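Local structure of maternal protein tudor (Drosophila melanogaster, 3NTK) at residues Tyr18-Ser23 / Ile83-Asn88; Val25-Gln30 / Ala105-His110; Pro43-Leu48 / Ala52-Gln57; Glu62-Ala67 / Gln93-Pro98; Val153-Phe156 / Asn161-Glu164. The protein uses this last extended Tudor domain for methylarginine-dependent recognition of the Piwi protein Aubergine in germ cell formation. One frame throughout, in Å; residues are numbered along the deposited sequence.

Interaction 1 of 5, residues Tyr18-Ser23 / Ile83-Asn88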
# COMPACT_ATOMS: atom_id res chain seq x y z
N TYR A 18 5.47 0.21 -0.56
CA TYR A 18 4.22 0.95 -0.60
C TYR A 18 4.14 1.98 0.51
O TYR A 18 4.59 1.74 1.63
CB TYR A 18 3.03 -0.00 -0.47
CG TYR A 18 2.81 -0.89 -1.67
CD1 TYR A 18 3.57 -2.06 -1.85
CD2 TYR A 18 1.86 -0.56 -2.63
CE1 TYR A 18 3.36 -2.88 -2.96
CE2 TYR A 18 1.65 -1.37 -3.75
CZ TYR A 18 2.40 -2.52 -3.91
OH TYR A 18 2.18 -3.31 -5.02
N VAL A 19 3.52 3.12 0.20
CA VAL A 19 3.36 4.18 1.17
C VAL A 19 1.94 4.72 1.18
O VAL A 19 1.16 4.50 0.25
CB VAL A 19 4.30 5.37 0.87
CG1 VAL A 19 5.74 4.88 0.79
CG2 VAL A 19 3.89 6.06 -0.43
N GLN A 20 1.61 5.42 2.26
CA GLN A 20 0.32 6.07 2.40
C GLN A 20 0.69 7.52 2.64
O GLN A 20 1.30 7.86 3.65
CB GLN A 20 -0.46 5.51 3.60
CG GLN A 20 -1.19 4.19 3.31
CD GLN A 20 -1.99 3.66 4.50
OE1 GLN A 20 -2.79 2.73 4.36
NE2 GLN A 20 -1.77 4.25 5.67
N MET A 21 0.35 8.37 1.68
CA MET A 21 0.65 9.79 1.76
C MET A 21 -0.20 10.47 2.83
O MET A 21 -1.39 10.19 2.98
CB MET A 21 0.38 10.46 0.42
CG MET A 21 1.09 9.80 -0.76
SD MET A 21 2.89 9.87 -0.62
CE MET A 21 3.17 11.52 -1.08
N GLU A 22 0.43 11.38 3.57
CA GLU A 22 -0.25 12.12 4.63
C GLU A 22 -1.47 12.83 4.06
O GLU A 22 -2.51 12.93 4.71
CB GLU A 22 0.72 13.14 5.24
CG GLU A 22 0.19 13.92 6.42
CD GLU A 22 1.22 14.90 6.97
OE1 GLU A 22 1.62 15.82 6.22
OE2 GLU A 22 1.64 14.74 8.13
N SER A 23 -1.33 13.33 2.84
CA SER A 23 -2.43 14.05 2.18
C SER A 23 -3.66 13.17 1.94
O SER A 23 -4.78 13.67 1.90
CB SER A 23 -1.95 14.64 0.85
OG SER A 23 -1.59 13.62 -0.07
N ILE A 83 -5.74 -2.63 -1.98
CA ILE A 83 -5.32 -1.38 -2.61
C ILE A 83 -5.04 -0.18 -1.71
O ILE A 83 -4.25 0.69 -2.08
CB ILE A 83 -6.31 -0.95 -3.70
CG1 ILE A 83 -7.67 -0.62 -3.08
CG2 ILE A 83 -6.44 -2.06 -4.74
CD1 ILE A 83 -8.64 0.02 -4.07
N ASP A 84 -5.67 -0.13 -0.55
CA ASP A 84 -5.44 1.02 0.32
C ASP A 84 -4.33 0.78 1.34
O ASP A 84 -3.93 1.70 2.04
CB ASP A 84 -6.73 1.42 1.02
CG ASP A 84 -7.84 1.78 0.03
OD1 ASP A 84 -7.53 2.47 -0.97
OD2 ASP A 84 -9.00 1.37 0.25
N PHE A 85 -3.82 -0.45 1.40
CA PHE A 85 -2.78 -0.78 2.36
C PHE A 85 -1.54 -1.45 1.78
O PHE A 85 -0.59 -1.76 2.50
CB PHE A 85 -3.37 -1.61 3.50
CG PHE A 85 -4.41 -0.86 4.29
CD1 PHE A 85 -5.72 -0.76 3.82
CD2 PHE A 85 -4.06 -0.20 5.46
CE1 PHE A 85 -6.66 -0.00 4.51
CE2 PHE A 85 -5.00 0.56 6.16
CZ PHE A 85 -6.30 0.66 5.68
N GLY A 86 -1.57 -1.69 0.48
CA GLY A 86 -0.43 -2.28 -0.20
C GLY A 86 0.02 -3.71 0.07
O GLY A 86 1.07 -4.11 -0.42
N ASN A 87 -0.77 -4.46 0.83
CA ASN A 87 -0.42 -5.84 1.15
C ASN A 87 -1.28 -6.88 0.42
O ASN A 87 -2.42 -6.60 0.05
CB ASN A 87 -0.50 -6.08 2.66
CG ASN A 87 -1.92 -6.01 3.19
OD1 ASN A 87 -2.64 -5.04 2.95
ND2 ASN A 87 -2.33 -7.04 3.92
N ASN A 88 -0.72 -8.07 0.22
CA ASN A 88 -1.44 -9.15 -0.44
C ASN A 88 -1.72 -10.27 0.55
O ASN A 88 -0.95 -10.48 1.49
CB ASN A 88 -0.63 -9.70 -1.61
CG ASN A 88 -0.54 -8.73 -2.77
OD1 ASN A 88 -0.22 -7.56 -2.58
ND2 ASN A 88 -0.81 -9.21 -3.97
O HOH W 1 2.25 -6.27 -4.47
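Asp84, whose backbone lies against Gln20, has a carboxylate oxygen held by two groups. Its OD1 takes a salt bridge from Arg66 NH2 and a hydrogen bond from the backbone N of Tyr107. These bonds tie the turn 84-86 to Arg66 and to the loop at Tyr107. Gln20 reaches the turn with an extended chain, and its CG lies 3.9 Å from Asp84 O. The end of the same side chain approaches the Phe85 ring, with amide and ring planes 63° apart.

Two residues back, Tyr18 lays its ring over Gly86. Its CG stands anti to the carbonyl carbon (chi1 -70°), which brings one face down on the glycine. Gly86 CA is 4.0 Å from the ring centroid, a CH-pi contact. Gly86 O approaches the same ring toward its rim, 3.5 Å from Tyr18 CD1. With no side chain in the way, the two backbones come close here. A water lies 3.0 Å from Tyr18 OH and donates a weak bond to Asn88 OD1.

Phe85 also meets the ring of Tyr65, which in turn meets Phe82. This cluster is consistent with the aromatic methylarginine cage of extended Tudor domains, here set beside the OB-fold sheet.

Interaction 2 of 5, residues Val25-Gln30 / Ala105-His110; sequences VPALEQ and ARYSRH
The Tyr107 ring has backbone over both faces. On one face lie the first turns of helix 25-38, with Leu28 N 4.1 Å above the plane over the ring centre and Ala27 C toward the rim. On the opposite face Ala105 O, from the same segment as the tyrosine, sits 3.6 Å above the centre. At the hydroxyl end, the methyl CB of Ala27 is 3.3 Å from Tyr107 OH and also touches CZ. The Arg106 guanidinium is met at its edge by Ser108 O.

Leu28 and Tyr107 run past each other in opposite directions. Leu28 CG is anti to the backbone N (chi1 177°), and this carries CD1 to the base of the tyrosine. There Leu28 CD1 lies 3.7 Å from Tyr107 CD2 and also touches its CB. Side-chain contacts along the ring are apolar; a water links its hydroxyl to the helix. This water donates to Ala27 O at 2.9 Å and lies 2.8 Å from Tyr107 OH.

The loop that presents the ring is braced from within. Arg106 NE gives Ser108 O a hydrogen bond of 2.7 Å, with an angle of 158° at the hydrogen. Ser108 OG is bonded in turn to Ile83 O.

Arg109 forms a salt bridge with Asp24, just ahead of the helix. Leu28 also packs on Gln20 of strand 16-21. Helix 25-38 thus rests on the loop that enters strand 109-113, a neighbour of strand 16-21 in the OB-fold sheet.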
# COMPACT_ATOMS: atom_id res chain seq x y z
N VAL A 25 -4.59 10.61 3.93
CA VAL A 25 -5.11 10.05 5.18
C VAL A 25 -6.57 10.38 5.45
O VAL A 25 -7.36 9.49 5.78
CB VAL A 25 -4.24 10.48 6.39
CG1 VAL A 25 -4.87 10.02 7.70
CG2 VAL A 25 -2.84 9.89 6.26
N PRO A 26 -6.97 11.66 5.31
CA PRO A 26 -8.38 12.00 5.56
C PRO A 26 -9.33 11.18 4.70
O PRO A 26 -10.31 10.61 5.21
CB PRO A 26 -8.44 13.49 5.21
CG PRO A 26 -7.04 13.96 5.55
CD PRO A 26 -6.19 12.86 4.98
N ALA A 27 -9.05 11.11 3.40
CA ALA A 27 -9.88 10.35 2.47
C ALA A 27 -9.90 8.87 2.85
O ALA A 27 -10.94 8.22 2.80
CB ALA A 27 -9.38 10.54 1.05
N LEU A 28 -8.74 8.35 3.24
CA LEU A 28 -8.66 6.94 3.62
C LEU A 28 -9.49 6.67 4.87
O LEU A 28 -10.16 5.64 4.98
CB LEU A 28 -7.20 6.54 3.88
CG LEU A 28 -7.00 5.10 4.36
CD1 LEU A 28 -7.56 4.13 3.33
CD2 LEU A 28 -5.52 4.83 4.61
N GLU A 29 -9.45 7.60 5.83
CA GLU A 29 -10.21 7.44 7.06
C GLU A 29 -11.70 7.49 6.77
O GLU A 29 -12.49 6.81 7.43
CB GLU A 29 -9.83 8.53 8.07
CG GLU A 29 -8.37 8.49 8.50
CD GLU A 29 -8.08 9.41 9.66
OE1 GLU A 29 -8.40 10.62 9.56
OE2 GLU A 29 -7.53 8.93 10.68
N GLN A 30 -12.09 8.30 5.78
CA GLN A 30 -13.49 8.40 5.39
C GLN A 30 -13.89 7.08 4.74
O GLN A 30 -14.95 6.53 5.02
CB GLN A 30 -13.71 9.55 4.40
CG GLN A 30 -15.13 9.61 3.84
CD GLN A 30 -15.36 10.76 2.87
OE1 GLN A 30 -15.23 11.93 3.24
NE2 GLN A 30 -15.72 10.43 1.64
N ALA A 105 -9.58 6.65 -5.77
CA ALA A 105 -8.34 6.00 -6.16
C ALA A 105 -7.78 5.23 -4.98
O ALA A 105 -8.14 5.49 -3.83
CB ALA A 105 -7.33 7.05 -6.63
N ARG A 106 -6.89 4.27 -5.26
CA ARG A 106 -6.25 3.49 -4.20
C ARG A 106 -5.52 4.45 -3.26
O ARG A 106 -4.95 5.46 -3.71
CB ARG A 106 -5.26 2.50 -4.80
CG ARG A 106 -4.14 3.13 -5.63
CD ARG A 106 -3.20 2.04 -6.16
NE ARG A 106 -2.53 1.36 -5.06
CZ ARG A 106 -2.18 0.08 -5.05
NH1 ARG A 106 -2.45 -0.70 -6.10
NH2 ARG A 106 -1.57 -0.43 -3.99
N TYR A 107 -5.54 4.15 -1.96
CA TYR A 107 -4.90 5.03 -0.99
C TYR A 107 -3.50 4.61 -0.54
O TYR A 107 -2.93 5.23 0.35
CB TYR A 107 -5.82 5.27 0.20
CG TYR A 107 -7.01 6.12 -0.17
CD1 TYR A 107 -6.83 7.37 -0.76
CD2 TYR A 107 -8.31 5.66 0.02
CE1 TYR A 107 -7.92 8.15 -1.15
CE2 TYR A 107 -9.41 6.43 -0.37
CZ TYR A 107 -9.20 7.67 -0.95
OH TYR A 107 -10.27 8.44 -1.35
N SER A 108 -2.96 3.56 -1.15
CA SER A 108 -1.59 3.15 -0.88
C SER A 108 -0.94 3.34 -2.25
O SER A 108 -1.60 3.17 -3.29
CB SER A 108 -1.48 1.68 -0.42
OG SER A 108 -1.70 0.76 -1.48
N ARG A 109 0.33 3.72 -2.27
CA ARG A 109 1.02 3.94 -3.54
C ARG A 109 2.27 3.11 -3.65
O ARG A 109 3.07 3.05 -2.72
CB ARG A 109 1.39 5.41 -3.68
CG ARG A 109 0.22 6.33 -3.55
CD ARG A 109 0.61 7.76 -3.85
NE ARG A 109 -0.49 8.66 -3.57
CZ ARG A 109 -0.51 9.94 -3.93
NH1 ARG A 109 0.52 10.46 -4.59
NH2 ARG A 109 -1.56 10.69 -3.63
N HIS A 110 2.44 2.47 -4.80
CA HIS A 110 3.63 1.68 -5.03
C HIS A 110 4.74 2.64 -5.43
O HIS A 110 4.53 3.57 -6.23
CB HIS A 110 3.41 0.65 -6.15
CG HIS A 110 4.57 -0.26 -6.36
ND1 HIS A 110 5.30 -0.27 -7.53
CD2 HIS A 110 5.17 -1.15 -5.53
CE1 HIS A 110 6.30 -1.14 -7.41
NE2 HIS A 110 6.24 -1.68 -6.21
O HOH W 2 -12.52 8.15 0.32

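Interaction 3 of 5, residues Pro43-Leu48 / Ala52-Gln57; sequences PAFSDL and ALCVAQ
Phe45 packs on Ala52 and Cys54 at one side of the Tudor core, whose four antiparallel strands belong to the SH3-like class. The loop 43-48 lies over the start of strand 53-58 there.

The side-chain contacts are of three kinds: CH-pi, apolar and sulfur-aromatic. Phe45 CG is anti to the backbone N (chi1 177°), which turns the ring toward the strand. Cys54 CB then sits over one face, 4.0 Å from the ring centroid and 25° off the normal, a CH-pi contact. The apolar contact is at the ring edge, where Ala52 CB lies near the plane, 3.9 Å from Phe45 CZ. Cys54 SG makes an oblique sulfur-aromatic contact, 4.9 Å from the centroid of the Phe45 ring.

Backbone groups also approach the ring. Leu53 O lies toward the rim on the Cys54 side of the ring. The loop curls under the other face in an inverse gamma turn centred on Asp47, with a weak bond of 2.9 Å from Leu48 N to Ser46 O. Asp47 O also reaches Ala52 CB.

Outside the two segments, Cys54 pairs through its backbone with Ala67 of strand 63-72, and Phe45 with Phe94 of strand 87-95. Phe45 touches the Phe94 side chain as well. On the face of the Phe45 ring turned from Cys54, Asp47 N stands 4.0 Å above the ring centre.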
# COMPACT_ATOMS: atom_id res chain seq x y z
N PRO A 43 -23.73 -7.59 0.20
CA PRO A 43 -23.97 -8.96 -0.26
C PRO A 43 -22.68 -9.66 -0.67
O PRO A 43 -21.65 -9.01 -0.87
CB PRO A 43 -24.94 -8.77 -1.43
CG PRO A 43 -24.48 -7.46 -2.01
CD PRO A 43 -24.29 -6.62 -0.76
N ALA A 44 -22.74 -10.98 -0.81
CA ALA A 44 -21.58 -11.76 -1.20
C ALA A 44 -21.17 -11.44 -2.63
O ALA A 44 -22.00 -11.14 -3.48
CB ALA A 44 -21.89 -13.25 -1.08
N PHE A 45 -19.86 -11.50 -2.88
CA PHE A 45 -19.33 -11.25 -4.21
C PHE A 45 -18.89 -12.62 -4.70
O PHE A 45 -18.11 -13.30 -4.02
CB PHE A 45 -18.13 -10.31 -4.14
CG PHE A 45 -17.48 -10.07 -5.47
CD1 PHE A 45 -18.15 -9.38 -6.48
CD2 PHE A 45 -16.19 -10.54 -5.73
CE1 PHE A 45 -17.56 -9.17 -7.72
CE2 PHE A 45 -15.59 -10.34 -6.96
CZ PHE A 45 -16.27 -9.65 -7.97
N SER A 46 -19.39 -13.04 -5.86
CA SER A 46 -19.05 -14.35 -6.39
C SER A 46 -18.40 -14.34 -7.77
O SER A 46 -17.99 -15.39 -8.27
CB SER A 46 -20.30 -15.24 -6.41
OG SER A 46 -21.36 -14.62 -7.13
N ASP A 47 -18.30 -13.17 -8.39
CA ASP A 47 -17.68 -13.05 -9.71
C ASP A 47 -16.16 -13.01 -9.58
O ASP A 47 -15.53 -12.01 -9.93
CB ASP A 47 -18.17 -11.78 -10.42
CG ASP A 47 -17.56 -11.61 -11.80
OD1 ASP A 47 -17.79 -12.49 -12.66
OD2 ASP A 47 -16.86 -10.60 -12.03
N LEU A 48 -15.58 -14.09 -9.07
CA LEU A 48 -14.14 -14.14 -8.87
C LEU A 48 -13.35 -14.29 -10.16
O LEU A 48 -13.39 -15.33 -10.82
CB LEU A 48 -13.78 -15.28 -7.91
CG LEU A 48 -14.48 -15.25 -6.55
CD1 LEU A 48 -13.91 -16.36 -5.66
CD2 LEU A 48 -14.28 -13.89 -5.89
N ALA A 52 -10.84 -8.18 -10.74
CA ALA A 52 -12.09 -7.78 -10.11
C ALA A 52 -11.86 -7.01 -8.82
O ALA A 52 -10.98 -7.36 -8.03
CB ALA A 52 -12.95 -9.01 -9.83
N LEU A 53 -12.66 -5.97 -8.62
CA LEU A 53 -12.56 -5.14 -7.42
C LEU A 53 -13.70 -5.55 -6.49
O LEU A 53 -14.82 -5.78 -6.94
CB LEU A 53 -12.69 -3.66 -7.78
CG LEU A 53 -11.85 -2.69 -6.94
CD1 LEU A 53 -10.37 -2.99 -7.16
CD2 LEU A 53 -12.18 -1.26 -7.34
N CYS A 54 -13.41 -5.63 -5.20
CA CYS A 54 -14.43 -6.02 -4.24
C CYS A 54 -14.00 -5.62 -2.83
O CYS A 54 -13.07 -4.84 -2.64
CB CYS A 54 -14.65 -7.53 -4.29
SG CYS A 54 -13.18 -8.50 -3.81
N VAL A 55 -14.71 -6.17 -1.85
CA VAL A 55 -14.42 -5.95 -0.45
C VAL A 55 -14.03 -7.34 0.02
O VAL A 55 -14.77 -8.30 -0.19
CB VAL A 55 -15.68 -5.48 0.32
CG1 VAL A 55 -15.38 -5.37 1.80
CG2 VAL A 55 -16.13 -4.13 -0.21
N ALA A 56 -12.85 -7.46 0.61
CA ALA A 56 -12.36 -8.75 1.06
C ALA A 56 -11.85 -8.69 2.49
O ALA A 56 -11.36 -7.66 2.95
CB ALA A 56 -11.26 -9.25 0.13
N GLN A 57 -11.95 -9.81 3.20
CA GLN A 57 -11.49 -9.85 4.58
C GLN A 57 -10.05 -10.32 4.68
O GLN A 57 -9.66 -11.31 4.07
CB GLN A 57 -12.40 -10.78 5.40
CG GLN A 57 -12.04 -10.83 6.86
CD GLN A 57 -12.99 -11.70 7.66
OE1 GLN A 57 -13.16 -12.88 7.35
NE2 GLN A 57 -13.61 -11.12 8.67

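Interaction 4 of 5, residues Glu62-Ala67 / Gln93-Pro98; sequences EVFYRA and QFRQLP
Phe64 CZ lies over one face of the Arg95 guanidinium. It is 3.4 Å from Arg95 NE and 3.5 Å from Arg95 CZ. The two side chains cross at about a right angle. The flat groups are not parallel: their planes are 33° apart, and the guanidinium meets the ring obliquely. Arg95 is extended from CG to NE and lays CD alongside the ring too, 3.9 Å from Phe64 CE2. Gln93 adds backbone at the same corner, with its O 4.1 Å from Phe64 CE2. Beyond CB, the Gln93 chain bends at chi2 (-54°) and leads away.

A second, looser contact is apolar. Leu97 CD1 lies 4.1 Å from Arg66 CG and equally far from Arg66 CD, where the two chains pass at a slant.

The Phe64-Arg95 contact reaches across strand 53-58 of the SH3-like Tudor core. That strand runs between strands 63-72 and 87-95 and pairs with each. Phe64 therefore lies over Val55 and Gln57 on its way to Arg95. Leu97 follows the last strand of this core, in the loop after strand 87-95.

The arginine ends are held from further out. Arg95 NH1 bonds to Glu39 O, beyond helix 25-38. Arg66 bends at chi3 (-65°), and its guanidinium is gripped by Asp84 and by the backbone oxygens of Leu101, Pro104 and Ala105. Met31 and Leu35 of helix 25-38 touch the Arg66 side chain.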
# COMPACT_ATOMS: atom_id res chain seq x y z
N GLU A 62 -9.00 -9.86 10.21
CA GLU A 62 -10.43 -10.15 10.19
C GLU A 62 -11.24 -8.90 9.85
O GLU A 62 -12.44 -8.84 10.09
CB GLU A 62 -10.89 -10.73 11.54
CG GLU A 62 -10.32 -12.10 11.84
CD GLU A 62 -11.09 -12.83 12.93
OE1 GLU A 62 -11.21 -12.27 14.05
OE2 GLU A 62 -11.56 -13.95 12.68
N VAL A 63 -10.56 -7.90 9.28
CA VAL A 63 -11.20 -6.65 8.89
C VAL A 63 -11.45 -6.66 7.38
O VAL A 63 -10.68 -7.26 6.64
CB VAL A 63 -10.30 -5.45 9.23
CG1 VAL A 63 -10.94 -4.15 8.75
CG2 VAL A 63 -10.05 -5.39 10.74
N PHE A 64 -12.52 -6.02 6.93
CA PHE A 64 -12.80 -5.97 5.49
C PHE A 64 -12.19 -4.71 4.87
O PHE A 64 -12.32 -3.61 5.41
CB PHE A 64 -14.31 -6.00 5.21
CG PHE A 64 -14.92 -7.36 5.35
CD1 PHE A 64 -15.41 -7.80 6.58
CD2 PHE A 64 -14.99 -8.22 4.26
CE1 PHE A 64 -15.94 -9.08 6.72
CE2 PHE A 64 -15.52 -9.51 4.39
CZ PHE A 64 -16.00 -9.93 5.62
N TYR A 65 -11.53 -4.88 3.72
CA TYR A 65 -10.88 -3.78 3.00
C TYR A 65 -11.19 -3.85 1.50
O TYR A 65 -11.62 -4.89 0.99
CB TYR A 65 -9.36 -3.89 3.11
CG TYR A 65 -8.78 -3.89 4.50
CD1 TYR A 65 -8.70 -2.71 5.25
CD2 TYR A 65 -8.27 -5.06 5.06
CE1 TYR A 65 -8.11 -2.70 6.52
CE2 TYR A 65 -7.69 -5.06 6.33
CZ TYR A 65 -7.61 -3.87 7.05
OH TYR A 65 -7.03 -3.87 8.30
N ARG A 66 -10.95 -2.75 0.80
CA ARG A 66 -11.15 -2.74 -0.65
C ARG A 66 -10.04 -3.63 -1.18
O ARG A 66 -8.90 -3.56 -0.71
CB ARG A 66 -11.01 -1.33 -1.24
CG ARG A 66 -12.10 -0.34 -0.80
CD ARG A 66 -12.23 0.82 -1.78
NE ARG A 66 -11.03 1.65 -1.82
CZ ARG A 66 -10.83 2.64 -2.68
NH1 ARG A 66 -11.75 2.94 -3.59
NH2 ARG A 66 -9.70 3.34 -2.64
N ALA A 67 -10.36 -4.47 -2.16
CA ALA A 67 -9.36 -5.39 -2.68
C ALA A 67 -9.52 -5.69 -4.16
O ALA A 67 -10.62 -5.62 -4.72
CB ALA A 67 -9.41 -6.69 -1.88
N GLN A 93 -13.30 -14.75 1.92
CA GLN A 93 -14.45 -13.89 2.19
C GLN A 93 -14.48 -12.64 1.32
O GLN A 93 -13.64 -11.76 1.46
CB GLN A 93 -14.46 -13.50 3.67
CG GLN A 93 -14.42 -14.69 4.63
CD GLN A 93 -15.53 -15.70 4.37
OE1 GLN A 93 -16.66 -15.33 4.05
NE2 GLN A 93 -15.21 -16.98 4.51
N PHE A 94 -15.46 -12.58 0.43
CA PHE A 94 -15.60 -11.44 -0.47
C PHE A 94 -17.01 -10.89 -0.46
O PHE A 94 -17.99 -11.65 -0.46
CB PHE A 94 -15.26 -11.84 -1.91
CG PHE A 94 -14.02 -12.67 -2.04
CD1 PHE A 94 -14.08 -14.05 -1.94
CD2 PHE A 94 -12.79 -12.06 -2.25
CE1 PHE A 94 -12.93 -14.83 -2.05
CE2 PHE A 94 -11.63 -12.83 -2.36
CZ PHE A 94 -11.70 -14.21 -2.25
N ARG A 95 -17.11 -9.57 -0.46
CA ARG A 95 -18.41 -8.92 -0.49
C ARG A 95 -18.37 -7.88 -1.60
O ARG A 95 -17.30 -7.43 -2.01
CB ARG A 95 -18.72 -8.30 0.86
CG ARG A 95 -18.76 -9.36 1.96
CD ARG A 95 -19.21 -8.83 3.29
NE ARG A 95 -19.18 -9.90 4.29
CZ ARG A 95 -19.45 -9.73 5.58
NH1 ARG A 95 -19.79 -8.53 6.04
NH2 ARG A 95 -19.36 -10.76 6.42
N GLN A 96 -19.54 -7.50 -2.08
CA GLN A 96 -19.61 -6.53 -3.16
C GLN A 96 -19.26 -5.11 -2.73
O GLN A 96 -19.66 -4.65 -1.67
CB GLN A 96 -20.99 -6.58 -3.80
CG GLN A 96 -21.19 -7.87 -4.59
CD GLN A 96 -22.45 -7.85 -5.42
OE1 GLN A 96 -22.79 -6.84 -6.04
NE2 GLN A 96 -23.14 -8.99 -5.47
N LEU A 97 -18.48 -4.44 -3.56
CA LEU A 97 -18.08 -3.06 -3.28
C LEU A 97 -19.05 -2.12 -3.99
O LEU A 97 -19.19 -2.15 -5.21
CB LEU A 97 -16.66 -2.81 -3.80
CG LEU A 97 -16.07 -1.40 -3.67
CD1 LEU A 97 -15.87 -1.05 -2.19
CD2 LEU A 97 -14.73 -1.35 -4.41
N PRO A 98 -19.75 -1.27 -3.22
CA PRO A 98 -20.70 -0.33 -3.83
C PRO A 98 -19.97 0.50 -4.88
O PRO A 98 -18.80 0.85 -4.69
CB PRO A 98 -21.14 0.52 -2.63
CG PRO A 98 -21.09 -0.47 -1.49
CD PRO A 98 -19.79 -1.19 -1.75

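Interaction 5 of 5, residues Val153-Phe156 / Asn161-Glu164; sequences VRLF and NISE
Phe156 and Asn161 both set CG anti to the carbonyl carbon, at chi1 -60° and -83°. The CB bonds diverge, but these torsions bring the ends back alongside each other, pointing the same way. The two residues close a short antiparallel hairpin of the OB-fold part, where strand 151-157 turns back into strand 160-161. They form a non-hydrogen-bonded pair, with CA atoms 4.5 Å apart. The ring and amide planes are inclined to each other. Asn161 OD1 approaches the ring obliquely, 3.2 Å from Phe156 CE2, and the backbone N of Asn161 reaches Phe156 CD2.

The next residue carries the direct hydrogen bond. Ile162 N donates to Leu155 O at 3.0 Å, with an angle of 164° at the hydrogen. A short, weakly bonded helix follows; Glu164 N bonds back to Asn161 O.

The aliphatic chains of Leu155 and Ile162 also meet, at a slant. Leu155 CD2 is 4.2 Å from Ile162 CG1, the nearest approach of these two side chains. Both are buried. Ile162 continues the packing onto Leu126 and Phe129 of helix 120-131, and Leu155 onto Val140 and Leu113 of the sheet. Ile162 thus packs between Leu155 of the sheet and helix 120-131.

Leu155 O accepts a second donor, a water at 2.8 Å, and the same water donates to Asn161 OD1 at 2.7 Å.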
# COMPACT_ATOMS: atom_id res chain seq x y z
N VAL A 153 10.85 7.50 -6.68
CA VAL A 153 11.07 8.52 -5.65
C VAL A 153 12.45 8.56 -5.01
O VAL A 153 13.28 7.68 -5.20
CB VAL A 153 10.05 8.32 -4.49
CG1 VAL A 153 8.63 8.20 -5.04
CG2 VAL A 153 10.41 7.07 -3.68
N ARG A 154 12.67 9.63 -4.25
CA ARG A 154 13.89 9.81 -3.46
C ARG A 154 13.33 9.81 -2.05
O ARG A 154 12.36 10.52 -1.76
CB ARG A 154 14.57 11.14 -3.77
CG ARG A 154 15.27 11.18 -5.10
CD ARG A 154 15.86 12.55 -5.36
NE ARG A 154 16.32 12.69 -6.74
CZ ARG A 154 16.60 13.85 -7.31
NH1 ARG A 154 16.47 14.98 -6.63
NH2 ARG A 154 17.00 13.89 -8.58
N LEU A 155 13.93 9.02 -1.17
CA LEU A 155 13.45 8.88 0.19
C LEU A 155 14.20 9.74 1.21
O LEU A 155 15.43 9.87 1.15
CB LEU A 155 13.51 7.41 0.61
CG LEU A 155 12.96 6.98 1.97
CD1 LEU A 155 11.46 7.21 2.01
CD2 LEU A 155 13.29 5.52 2.21
N PHE A 156 13.45 10.31 2.15
CA PHE A 156 14.02 11.14 3.20
C PHE A 156 13.47 10.74 4.56
O PHE A 156 12.38 10.18 4.67
CB PHE A 156 13.70 12.62 2.95
CG PHE A 156 14.23 13.15 1.65
CD1 PHE A 156 13.65 12.77 0.45
CD2 PHE A 156 15.32 14.02 1.63
CE1 PHE A 156 14.14 13.24 -0.77
CE2 PHE A 156 15.83 14.49 0.42
CZ PHE A 156 15.24 14.10 -0.78
N ASN A 161 18.18 13.23 3.33
CA ASN A 161 18.34 12.09 2.43
C ASN A 161 18.58 10.85 3.28
O ASN A 161 19.44 10.85 4.17
CB ASN A 161 19.51 12.32 1.48
CG ASN A 161 19.14 13.17 0.28
OD1 ASN A 161 18.32 12.76 -0.55
ND2 ASN A 161 19.74 14.35 0.18
N ILE A 162 17.81 9.79 3.01
CA ILE A 162 17.91 8.55 3.77
C ILE A 162 19.34 8.05 3.98
O ILE A 162 19.69 7.61 5.07
CB ILE A 162 17.05 7.44 3.10
CG1 ILE A 162 16.99 6.21 4.01
CG2 ILE A 162 17.61 7.10 1.74
CD1 ILE A 162 16.25 6.45 5.31
N SER A 163 20.17 8.15 2.94
CA SER A 163 21.55 7.70 3.03
C SER A 163 22.31 8.38 4.18
O SER A 163 23.24 7.80 4.75
CB SER A 163 22.28 7.96 1.71
OG SER A 163 23.63 7.56 1.77
N GLU A 164 21.90 9.60 4.51
CA GLU A 164 22.55 10.33 5.60
C GLU A 164 22.15 9.79 6.96
O GLU A 164 22.93 9.84 7.91
CB GLU A 164 22.20 11.82 5.53
CG GLU A 164 22.86 12.64 6.62
CD GLU A 164 22.43 14.10 6.59
OE1 GLU A 164 22.53 14.73 5.52
OE2 GLU A 164 21.98 14.60 7.65
O HOH W 3 17.51 10.20 -0.74

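Overall arrangement
The five contacts run along an elongated chain. Interactions 3 and 4 lie at one end, with centres 6 Å apart, and share the four-stranded Tudor sheet. Interaction 5 is at the other end, 38 Å from interaction 3 between centres, in the OB-fold part. Interactions 1 and 2 sit between them, 7 Å apart, and join the two halves. Strands 16-21 and 109-113 are neighbours in the OB-fold sheet, although helix 25-38 and the whole Tudor core come between them in sequence. The segments of interactions 1 and 2 alternate along the chain. Arg66 of interaction 4 touches both. The Tudor core is thus an insert fixed to its partner, as in extended Tudor domains.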